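PDB 2V84: Spermidine/putrescine ABC transporter, periplasmic binding protein, which binds polyamines and probably serves as the lipoprotein receptor that delivers spermidine and putrescine to an ABC importer. Local coordinates for residues N180-N185 against L322-G327; R146-F151 against F246-V251; Y35-L40 against D290-P295. All blocks are in the same frame, centred on the assembly; numbering follows the deposited sequence. Where two conformers were deposited one is given.

Contact 1: N180-N185 against L322-G327; sequences NVNTKN and LKTDVG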
loop_
_atom_site.group_PDB
_atom_site.type_symbol
_atom_site.label_atom_id
_atom_site.label_comp_id
_atom_site.label_asym_id
_atom_site.label_seq_id
_atom_site.Cartn_x
_atom_site.Cartn_y
_atom_site.Cartn_z
ATOM N N ASN A 180 -10.573 13.435 -8.556
ATOM C CA ASN A 180 -9.621 12.356 -8.750
ATOM C C ASN A 180 -8.537 12.387 -7.676
ATOM O O ASN A 180 -7.947 13.450 -7.436
ATOM C CB ASN A 180 -8.987 12.426 -10.143
ATOM C CG ASN A 180 -8.383 11.110 -10.550
ATOM O OD1 ASN A 180 -7.254 10.792 -10.188
ATOM N ND2 ASN A 180 -9.157 10.311 -11.274
ATOM N N VAL A 181 -8.273 11.248 -7.029
ATOM C CA VAL A 181 -7.225 11.210 -6.003
ATOM C C VAL A 181 -5.855 11.591 -6.570
ATOM O O VAL A 181 -4.902 11.824 -5.822
ATOM C CB VAL A 181 -7.166 9.847 -5.178
ATOM C CG1 VAL A 181 -8.562 9.372 -4.792
ATOM C CG2 VAL A 181 -6.435 8.775 -5.906
ATOM N N ASN A 182 -5.771 11.696 -7.900
ATOM C CA ASN A 182 -4.542 12.106 -8.571
ATOM C C ASN A 182 -4.681 13.431 -9.305
ATOM O O ASN A 182 -3.859 13.740 -10.174
ATOM C CB ASN A 182 -4.080 11.041 -9.590
ATOM C CG ASN A 182 -3.924 9.679 -8.971
ATOM O OD1 ASN A 182 -3.182 9.518 -8.006
ATOM N ND2 ASN A 182 -4.642 8.691 -9.502
ATOM N N THR A 183 -5.711 14.200 -8.955
ATOM C CA THR A 183 -6.011 15.445 -9.655
ATOM C C THR A 183 -4.810 16.391 -9.716
ATOM O O THR A 183 -3.924 16.371 -8.853
ATOM C CB THR A 183 -7.256 16.164 -9.075
ATOM O OG1 THR A 183 -7.765 17.080 -10.057
ATOM C CG2 THR A 183 -6.926 16.921 -7.782
ATOM N N LYS A 184 -4.782 17.193 -10.771
ATOM C CA LYS A 184 -3.738 18.160 -10.979
ATOM C C LYS A 184 -4.347 19.551 -10.880
ATOM O O LYS A 184 -3.624 20.557 -10.923
ATOM C CB LYS A 184 -3.122 17.950 -12.358
ATOM C CG LYS A 184 -2.230 16.704 -12.429
ATOM C CD LYS A 184 -2.549 15.866 -13.656
ATOM C CE LYS A 184 -1.653 14.643 -13.719
ATOM N NZ LYS A 184 -1.936 13.812 -14.928
ATOM N N ASN A 185 -5.678 19.584 -10.767
ATOM C CA ASN A 185 -6.449 20.819 -10.634
ATOM C C ASN A 185 -6.194 21.498 -9.298
ATOM O O ASN A 185 -6.450 20.924 -8.231
ATOM C CB ASN A 185 -7.945 20.539 -10.827
ATOM C CG ASN A 185 -8.800 21.794 -10.743
ATOM O OD1 ASN A 185 -8.822 22.486 -9.725
ATOM N ND2 ASN A 185 -9.523 22.081 -11.819
ATOM N N LEU A 322 -6.561 4.005 -8.183
ATOM C CA LEU A 322 -5.138 3.722 -8.002
ATOM C C LEU A 322 -4.344 5.020 -7.917
ATOM O O LEU A 322 -4.467 5.867 -8.788
ATOM C CB LEU A 322 -4.629 2.866 -9.187
ATOM C CG LEU A 322 -3.216 2.304 -9.059
ATOM C CD1 LEU A 322 -3.223 1.218 -7.985
ATOM C CD2 LEU A 322 -2.669 1.765 -10.391
ATOM N N LYS A 323 -3.531 5.171 -6.867
ATOM C CA LYS A 323 -2.684 6.356 -6.722
ATOM C C LYS A 323 -1.582 6.312 -7.766
ATOM O O LYS A 323 -0.897 5.285 -7.938
ATOM C CB LYS A 323 -2.060 6.411 -5.324
ATOM C CG LYS A 323 -3.061 6.693 -4.197
ATOM C CD LYS A 323 -2.346 6.598 -2.842
ATOM C CE LYS A 323 -1.923 5.170 -2.538
ATOM N NZ LYS A 323 -1.167 5.071 -1.238
ATOM N N THR A 324 -1.420 7.420 -8.478
ATOM C CA THR A 324 -0.485 7.448 -9.581
ATOM C C THR A 324 0.473 8.609 -9.425
ATOM O O THR A 324 0.328 9.447 -8.533
ATOM C CB THR A 324 -1.211 7.626 -10.943
ATOM O OG1 THR A 324 -1.838 8.905 -10.961
ATOM C CG2 THR A 324 -2.254 6.528 -11.177
ATOM N N ASP A 325 1.462 8.647 -10.303
ATOM C CA ASP A 325 2.360 9.770 -10.371
ATOM C C ASP A 325 1.642 11.008 -10.903
ATOM O O ASP A 325 1.134 11.020 -12.036
ATOM C CB ASP A 325 3.559 9.426 -11.245
ATOM C CG ASP A 325 4.647 10.448 -11.139
ATOM O OD1 ASP A 325 4.935 10.900 -10.009
ATOM O OD2 ASP A 325 5.205 10.812 -12.189
ATOM N N VAL A 326 1.609 12.048 -10.078
ATOM C CA VAL A 326 0.968 13.330 -10.446
ATOM C C VAL A 326 1.905 14.345 -11.126
ATOM O O VAL A 326 1.462 15.426 -11.557
ATOM C CB VAL A 326 0.242 13.981 -9.243
ATOM C CG1 VAL A 326 -0.909 13.097 -8.803
ATOM C CG2 VAL A 326 1.203 14.243 -8.076
ATOM N N GLY A 327 3.188 13.994 -11.219
ATOM C CA GLY A 327 4.187 14.870 -11.846
ATOM C C GLY A 327 4.374 16.151 -11.041
ATOM O O GLY A 327 4.437 16.104 -9.807
#

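Contact 2: R146-F151 against F246-V251; sequences RTWSIF and FIPQDV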
loop_
_atom_site.group_PDB
_atom_site.type_symbol
_atom_site.label_atom_id
_atom_site.label_comp_id
_atom_site.label_asym_id
_atom_site.label_seq_id
_atom_site.Cartn_x
_atom_site.Cartn_y
_atom_site.Cartn_z
ATOM N N ARG A 146 -20.313 4.521 6.934
ATOM C CA ARG A 146 -19.049 3.916 6.514
ATOM C C ARG A 146 -18.393 4.769 5.426
ATOM O O ARG A 146 -18.331 4.394 4.247
ATOM C CB ARG A 146 -19.293 2.483 6.023
ATOM C CG ARG A 146 -19.700 1.514 7.115
ATOM C CD ARG A 146 -19.531 0.049 6.631
ATOM N NE ARG A 146 -19.829 -0.932 7.680
ATOM C CZ ARG A 146 -21.050 -1.373 8.003
ATOM N NH1 ARG A 146 -22.136 -0.929 7.371
ATOM N NH2 ARG A 146 -21.203 -2.264 8.981
ATOM N N THR A 147 -17.950 5.956 5.828
ATOM C CA THR A 147 -17.515 7.002 4.904
ATOM C C THR A 147 -16.363 7.777 5.550
ATOM O O THR A 147 -16.202 7.756 6.768
ATOM C CB THR A 147 -18.662 8.023 4.554
ATOM O OG1 THR A 147 -19.012 8.775 5.731
ATOM C CG2 THR A 147 -19.921 7.325 4.048
ATOM N N TRP A 148 -15.605 8.497 4.729
ATOM C CA TRP A 148 -14.510 9.349 5.236
ATOM C C TRP A 148 -14.998 10.466 6.155
ATOM O O TRP A 148 -14.228 11.006 6.939
ATOM C CB TRP A 148 -13.722 9.966 4.065
ATOM C CG TRP A 148 -13.024 8.904 3.245
ATOM C CD1 TRP A 148 -13.393 8.453 2.018
ATOM C CD2 TRP A 148 -11.872 8.129 3.630
ATOM N NE1 TRP A 148 -12.550 7.443 1.610
ATOM C CE2 TRP A 148 -11.605 7.226 2.574
ATOM C CE3 TRP A 148 -11.041 8.117 4.757
ATOM C CZ2 TRP A 148 -10.541 6.307 2.614
ATOM C CZ3 TRP A 148 -9.983 7.206 4.802
ATOM C CH2 TRP A 148 -9.734 6.322 3.724
ATOM N N SER A 149 -16.251 10.879 5.990
ATOM C CA SER A 149 -16.774 11.965 6.787
ATOM C C SER A 149 -16.861 11.557 8.252
ATOM O O SER A 149 -17.234 12.364 9.096
ATOM C CB SER A 149 -18.124 12.416 6.256
ATOM O OG SER A 149 -17.924 13.187 5.059
ATOM N N ILE A 150 -16.510 10.311 8.560
ATOM C CA ILE A 150 -16.486 9.869 9.967
ATOM C C ILE A 150 -15.459 10.712 10.742
ATOM O O ILE A 150 -15.566 10.926 11.947
ATOM C CB ILE A 150 -16.171 8.350 10.092
ATOM C CG1 ILE A 150 -16.436 7.873 11.531
ATOM C CG2 ILE A 150 -14.728 8.021 9.613
ATOM C CD1 ILE A 150 -16.709 6.378 11.646
ATOM N N PHE A 151 -14.465 11.229 10.026
ATOM C CA PHE A 151 -13.456 12.056 10.676
ATOM C C PHE A 151 -13.906 13.483 11.013
ATOM O O PHE A 151 -13.205 14.207 11.713
ATOM C CB PHE A 151 -12.140 12.005 9.875
ATOM C CG PHE A 151 -11.523 10.637 9.860
ATOM C CD1 PHE A 151 -10.938 10.126 11.018
ATOM C CD2 PHE A 151 -11.533 9.850 8.693
ATOM C CE1 PHE A 151 -10.367 8.856 11.035
ATOM C CE2 PHE A 151 -10.970 8.586 8.687
ATOM C CZ PHE A 151 -10.392 8.078 9.871
ATOM N N PHE A 246 -13.392 -1.091 7.081
ATOM C CA PHE A 246 -13.965 -0.919 5.745
ATOM C C PHE A 246 -13.155 0.069 4.942
ATOM O O PHE A 246 -12.557 0.990 5.485
ATOM C CB PHE A 246 -15.426 -0.421 5.815
ATOM C CG PHE A 246 -15.619 0.766 6.711
ATOM C CD1 PHE A 246 -15.843 0.593 8.074
ATOM C CD2 PHE A 246 -15.615 2.051 6.198
ATOM C CE1 PHE A 246 -16.011 1.693 8.923
ATOM C CE2 PHE A 246 -15.781 3.148 7.024
ATOM C CZ PHE A 246 -15.980 2.970 8.401
ATOM N N ILE A 247 -13.153 -0.124 3.631
ATOM C CA ILE A 247 -12.671 0.890 2.708
ATOM C C ILE A 247 -13.956 1.541 2.197
ATOM O O ILE A 247 -14.809 0.836 1.664
ATOM C CB ILE A 247 -11.883 0.242 1.543
ATOM C CG1 ILE A 247 -10.687 -0.552 2.082
ATOM C CG2 ILE A 247 -11.486 1.299 0.486
ATOM C CD1 ILE A 247 -10.349 -1.823 1.295
ATOM N N PRO A 248 -14.125 2.873 2.386
ATOM C CA PRO A 248 -15.356 3.532 1.981
ATOM C C PRO A 248 -15.708 3.261 0.510
ATOM O O PRO A 248 -14.849 3.409 -0.366
ATOM C CB PRO A 248 -15.041 5.010 2.219
ATOM C CG PRO A 248 -14.088 4.963 3.385
ATOM C CD PRO A 248 -13.200 3.807 3.060
ATOM N N GLN A 249 -16.953 2.851 0.272
ATOM C CA GLN A 249 -17.389 2.355 -1.040
ATOM C C GLN A 249 -18.245 3.357 -1.815
ATOM O O GLN A 249 -18.551 3.128 -2.997
ATOM C CB GLN A 249 -18.146 1.026 -0.880
ATOM C CG GLN A 249 -17.318 -0.132 -0.301
ATOM C CD GLN A 249 -16.211 -0.627 -1.229
ATOM O OE1 GLN A 249 -16.466 -1.042 -2.355
ATOM N NE2 GLN A 249 -14.983 -0.590 -0.752
ATOM N N ASP A 250 -18.631 4.460 -1.167
ATOM C CA ASP A 250 -19.501 5.458 -1.804
ATOM C C ASP A 250 -18.725 6.497 -2.622
ATOM O O ASP A 250 -19.319 7.358 -3.266
ATOM C CB ASP A 250 -20.449 6.114 -0.779
ATOM C CG ASP A 250 -19.730 7.044 0.200
ATOM O OD1 ASP A 250 -18.622 6.703 0.695
ATOM O OD2 ASP A 250 -20.310 8.119 0.492
ATOM N N VAL A 251 -17.398 6.384 -2.601
ATOM C CA VAL A 251 -16.480 7.269 -3.316
ATOM C C VAL A 251 -15.325 6.450 -3.894
ATOM O O VAL A 251 -15.172 5.282 -3.547
ATOM C CB VAL A 251 -15.904 8.394 -2.391
ATOM C CG1 VAL A 251 -17.014 9.325 -1.905
ATOM C CG2 VAL A 251 -15.139 7.803 -1.232
HETATM O O HOH W 1 -18.629 2.225 2.472
HETATM O O HOH W 2 -16.821 8.553 1.717
#

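Contact 3: Y35-L40 against D290-P295; sequences YTPTSL and DTFGFP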
loop_
_atom_site.group_PDB
_atom_site.type_symbol
_atom_site.label_atom_id
_atom_site.label_comp_id
_atom_site.label_asym_id
_atom_site.label_seq_id
_atom_site.Cartn_x
_atom_site.Cartn_y
_atom_site.Cartn_z
ATOM N N TYR A 35 7.219 -7.154 4.861
ATOM C CA TYR A 35 6.369 -7.271 3.644
ATOM C C TYR A 35 6.591 -8.550 2.820
ATOM O O TYR A 35 5.633 -9.163 2.324
ATOM C CB TYR A 35 6.536 -6.029 2.771
ATOM C CG TYR A 35 5.374 -5.726 1.858
ATOM C CD1 TYR A 35 4.102 -6.243 2.105
ATOM C CD2 TYR A 35 5.556 -4.906 0.752
ATOM C CE1 TYR A 35 3.026 -5.947 1.251
ATOM C CE2 TYR A 35 4.514 -4.608 -0.103
ATOM C CZ TYR A 35 3.255 -5.123 0.141
ATOM O OH TYR A 35 2.230 -4.778 -0.697
ATOM N N THR A 36 7.848 -8.971 2.711
ATOM C CA THR A 36 8.164 -10.332 2.292
ATOM C C THR A 36 8.273 -11.260 3.528
ATOM O O THR A 36 9.228 -11.146 4.306
ATOM C CB THR A 36 9.456 -10.391 1.447
ATOM O OG1 THR A 36 9.444 -9.355 0.458
ATOM C CG2 THR A 36 9.556 -11.722 0.761
ATOM N N PRO A 37 7.288 -12.164 3.720
ATOM C CA PRO A 37 7.265 -13.057 4.882
ATOM C C PRO A 37 8.525 -13.921 4.955
ATOM O O PRO A 37 8.805 -14.687 4.015
ATOM C CB PRO A 37 6.050 -13.947 4.610
ATOM C CG PRO A 37 5.183 -13.143 3.711
ATOM C CD PRO A 37 6.135 -12.403 2.834
ATOM N N THR A 38 9.265 -13.808 6.062
ATOM C CA THR A 38 10.529 -14.534 6.235
ATOM C C THR A 38 10.381 -16.014 5.907
ATOM O O THR A 38 11.331 -16.639 5.438
ATOM C CB THR A 38 11.105 -14.402 7.663
ATOM O OG1 THR A 38 10.073 -14.680 8.609
ATOM C CG2 THR A 38 11.661 -13.006 7.912
ATOM N N SER A 39 9.187 -16.559 6.142
ATOM C CA SER A 39 8.896 -17.958 5.852
ATOM C C SER A 39 9.082 -18.280 4.377
ATOM O O SER A 39 9.543 -19.364 4.027
ATOM C CB SER A 39 7.479 -18.317 6.279
ATOM O OG SER A 39 6.535 -17.520 5.591
ATOM N N LEU A 40 8.713 -17.332 3.518
ATOM C CA LEU A 40 8.894 -17.459 2.084
ATOM C C LEU A 40 10.355 -17.264 1.675
ATOM O O LEU A 40 10.855 -17.936 0.754
ATOM C CB LEU A 40 7.979 -16.459 1.360
ATOM C CG LEU A 40 6.515 -16.888 1.289
ATOM C CD1 LEU A 40 5.603 -15.765 0.799
ATOM C CD2 LEU A 40 6.348 -18.142 0.428
ATOM N N ASP A 290 -1.977 -14.824 3.170
ATOM C CA ASP A 290 -2.463 -15.351 4.448
ATOM C C ASP A 290 -1.706 -14.761 5.628
ATOM O O ASP A 290 -2.230 -14.722 6.748
ATOM C CB ASP A 290 -2.277 -16.859 4.486
ATOM C CG ASP A 290 -3.317 -17.611 3.693
ATOM O OD1 ASP A 290 -4.282 -17.013 3.186
ATOM O OD2 ASP A 290 -3.164 -18.840 3.585
ATOM N N THR A 291 -0.458 -14.357 5.389
ATOM C CA THR A 291 0.379 -13.754 6.413
ATOM C C THR A 291 -0.285 -12.488 6.944
ATOM O O THR A 291 -0.168 -12.200 8.136
ATOM C CB THR A 291 1.808 -13.449 5.894
ATOM O OG1 THR A 291 2.503 -14.678 5.640
ATOM C CG2 THR A 291 2.622 -12.648 6.917
ATOM N N PHE A 292 -1.006 -11.776 6.068
ATOM C CA PHE A 292 -1.573 -10.460 6.376
ATOM C C PHE A 292 -3.098 -10.379 6.326
ATOM O O PHE A 292 -3.669 -9.326 6.623
ATOM C CB PHE A 292 -0.995 -9.400 5.441
ATOM C CG PHE A 292 0.500 -9.316 5.471
ATOM C CD1 PHE A 292 1.152 -8.703 6.536
ATOM C CD2 PHE A 292 1.259 -9.847 4.426
ATOM C CE1 PHE A 292 2.538 -8.632 6.576
ATOM C CE2 PHE A 292 2.630 -9.763 4.445
ATOM C CZ PHE A 292 3.274 -9.158 5.518
ATOM N N GLY A 293 -3.764 -11.462 5.938
ATOM C CA GLY A 293 -5.224 -11.436 5.776
ATOM C C GLY A 293 -5.661 -10.707 4.520
ATOM O O GLY A 293 -6.732 -10.130 4.478
ATOM N N PHE A 294 -4.802 -10.730 3.499
ATOM C CA PHE A 294 -5.063 -10.099 2.220
ATOM C C PHE A 294 -5.921 -10.986 1.328
ATOM O O PHE A 294 -5.804 -12.217 1.383
ATOM C CB PHE A 294 -3.743 -9.915 1.494
ATOM C CG PHE A 294 -2.840 -8.869 2.063
ATOM C CD1 PHE A 294 -3.324 -7.803 2.821
ATOM C CD2 PHE A 294 -1.484 -8.896 1.729
ATOM C CE1 PHE A 294 -2.451 -6.808 3.274
ATOM C CE2 PHE A 294 -0.617 -7.905 2.156
ATOM C CZ PHE A 294 -1.083 -6.874 2.932
ATOM N N PRO A 295 -6.797 -10.377 0.509
ATOM C CA PRO A 295 -7.485 -11.128 -0.538
ATOM C C PRO A 295 -6.589 -11.232 -1.756
ATOM O O PRO A 295 -5.623 -10.484 -1.875
ATOM C CB PRO A 295 -8.689 -10.246 -0.853
ATOM C CG PRO A 295 -8.156 -8.846 -0.639
ATOM C CD PRO A 295 -7.219 -8.955 0.530
#

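Contact 1: N180-N185 against L322-G327
Asn-182 reaches out of a type I turn (Asn-180 to Thr-183) and lays its side-chain amide against the backbone of Leu-322 to Thr-324. CB lies 3.4 Å from Thr-324 OG1 and 3.9 Å from Val-326 CG1, which also rests against Asn-182 O. CG, anti to its own carbonyl carbon (chi1 -55°), turns one face of the amide to Thr-324. The hydroxyl OG1 stands almost straight over that face, 3.0 Å from CG, without a sound hydrogen-bond angle to either tip atom. OD1 takes the N-H of Thr-324 at 2.8 Å; the bond is nearly straight (168°), though the donor lies 47° above the carbonyl plane, and Arg-167 bonds weakly to the same oxygen. ND2 gives a hydrogen to Leu-322 O at 2.9 Å, with that oxygen practically in the amide plane. The two bonds take up the C=O and the N-H that flank Lys-323. Arg-167 bonds to both Val-181 O and Thr-324 O, tying the two loops again. Lys-323 NZ makes salt bridges to Glu-168 and to a bound buffer molecule, MES, consistent with a place beside the predicted polyamine site of a periplasmic binding protein.

Contact 2: R146-F151 against F246-V251
Two loops meet here through CH-pi contacts, Arg-146 over the ring of Phe-246 and Pro-248 against a face of Trp-148, with water filling in for direct hydrogen bonds. They lie beside the mixed sheet of one lobe of the periplasmic binding protein fold: 146-151 runs into a short 3-10 turn, and 246-251 links strands 243-246 and 254-260. Arg-146 lies extended from CG to NE, which spreads its methylenes over one face of the phenylalanine. CB sits 3.9 Å from the Phe-246 ring centroid, 19° off the normal, while the guanidinium reaches past the ring edge with its plane turned 87° to the ring and forms a salt bridge with Asp-244.

In the second pair the ring comes from the other segment: Pro-248 CG lies over the indole face, 3.5 Å from the centroid of the five-membered ring of Trp-148, and CD reaches on toward CZ2. Val-251 CG2 comes to the indole rim instead, near its plane and 3.7 Å from CD1. The indole N-H is hydrogen-bonded to Ser-253, so the ring is fixed by a polar bond as well as by packing. Toward the outer side Thr-147 CG2 lies against the carboxylate of Asp-250. Two waters bridge the segments: one runs between backbones, giving a hydrogen to Arg-146 O and taking that of Gln-249 N, and the other accepts from Trp-148 N while donating to the Asp-250 carboxylate, at 2.8 Å from OD1.

Contact 3: Y35-L40 against D290-P295
Pro-37 O accepts the N-H of Leu-40 at 2.7 Å, opening the first turn of helix 38-48, and the ring of this same proline packs against the end of helix 282-292. Its CG comes 3.6 Å from Thr-291 OG1, a van der Waals touch; the hydroxyl itself is hydrogen-bonded to Glu-287 O in the preceding helical turn. Thr-291 chi1, -68°, sets OG1 beside its own backbone N for that bond and turns CG2 over the centre of the Phe-292 ring.

Phe-292 reaches across between the proline and Tyr-35. Its CE2 lies 4.3 Å from Pro-37 CG and 3.7 Å from Tyr-35 O, and the same atom points to the edge of the tyrosine ring. In the two-lobed fold of periplasmic binding proteins this is where a late helix of the chain returns, some 250 residues on, to pack against the loop that leaves strand 26-32 and the start of helix 38-48. The helix is left at Gly-293, where phi turns positive (75°), and the chain then brings Phe-294 back alongside. The face of Phe-294 lies against Phe-292 CB, 3.4 Å above the plane.

Tyr-35 and Phe-294 meet edge against edge, with CE1 of the tyrosine 4.2 Å from CE2 of the phenylalanine. Phe-294 also stacks on Tyr-128. The phenol of Tyr-35 runs on past these rings to a hydrogen bond with Asp-258, and its side chain comes within about 4 Å of a bound MES.

Contacts 1 and 2 both adjoin the mixed sheet and helix 166-176. Contact 3 joins the start of helix 38-48, after strand 26-32 of the parallel sheet, to helix 282-292, and its aromatic rings also reach strand 125-137 of the mixed sheet; contacts 1 and 3 stand on opposite sides of the chain's centre. None touches another, the nearest atoms of contacts 1 and 2 being about 7 Å apart. Contacts 1 and 3 are largely buried, yet differ in kind: direct side-chain to backbone hydrogen bonds in the first, proline and aromatic packing without a cross-segment hydrogen bond in the third. Contact 2, only partly buried, combines aromatic faces with water bridges.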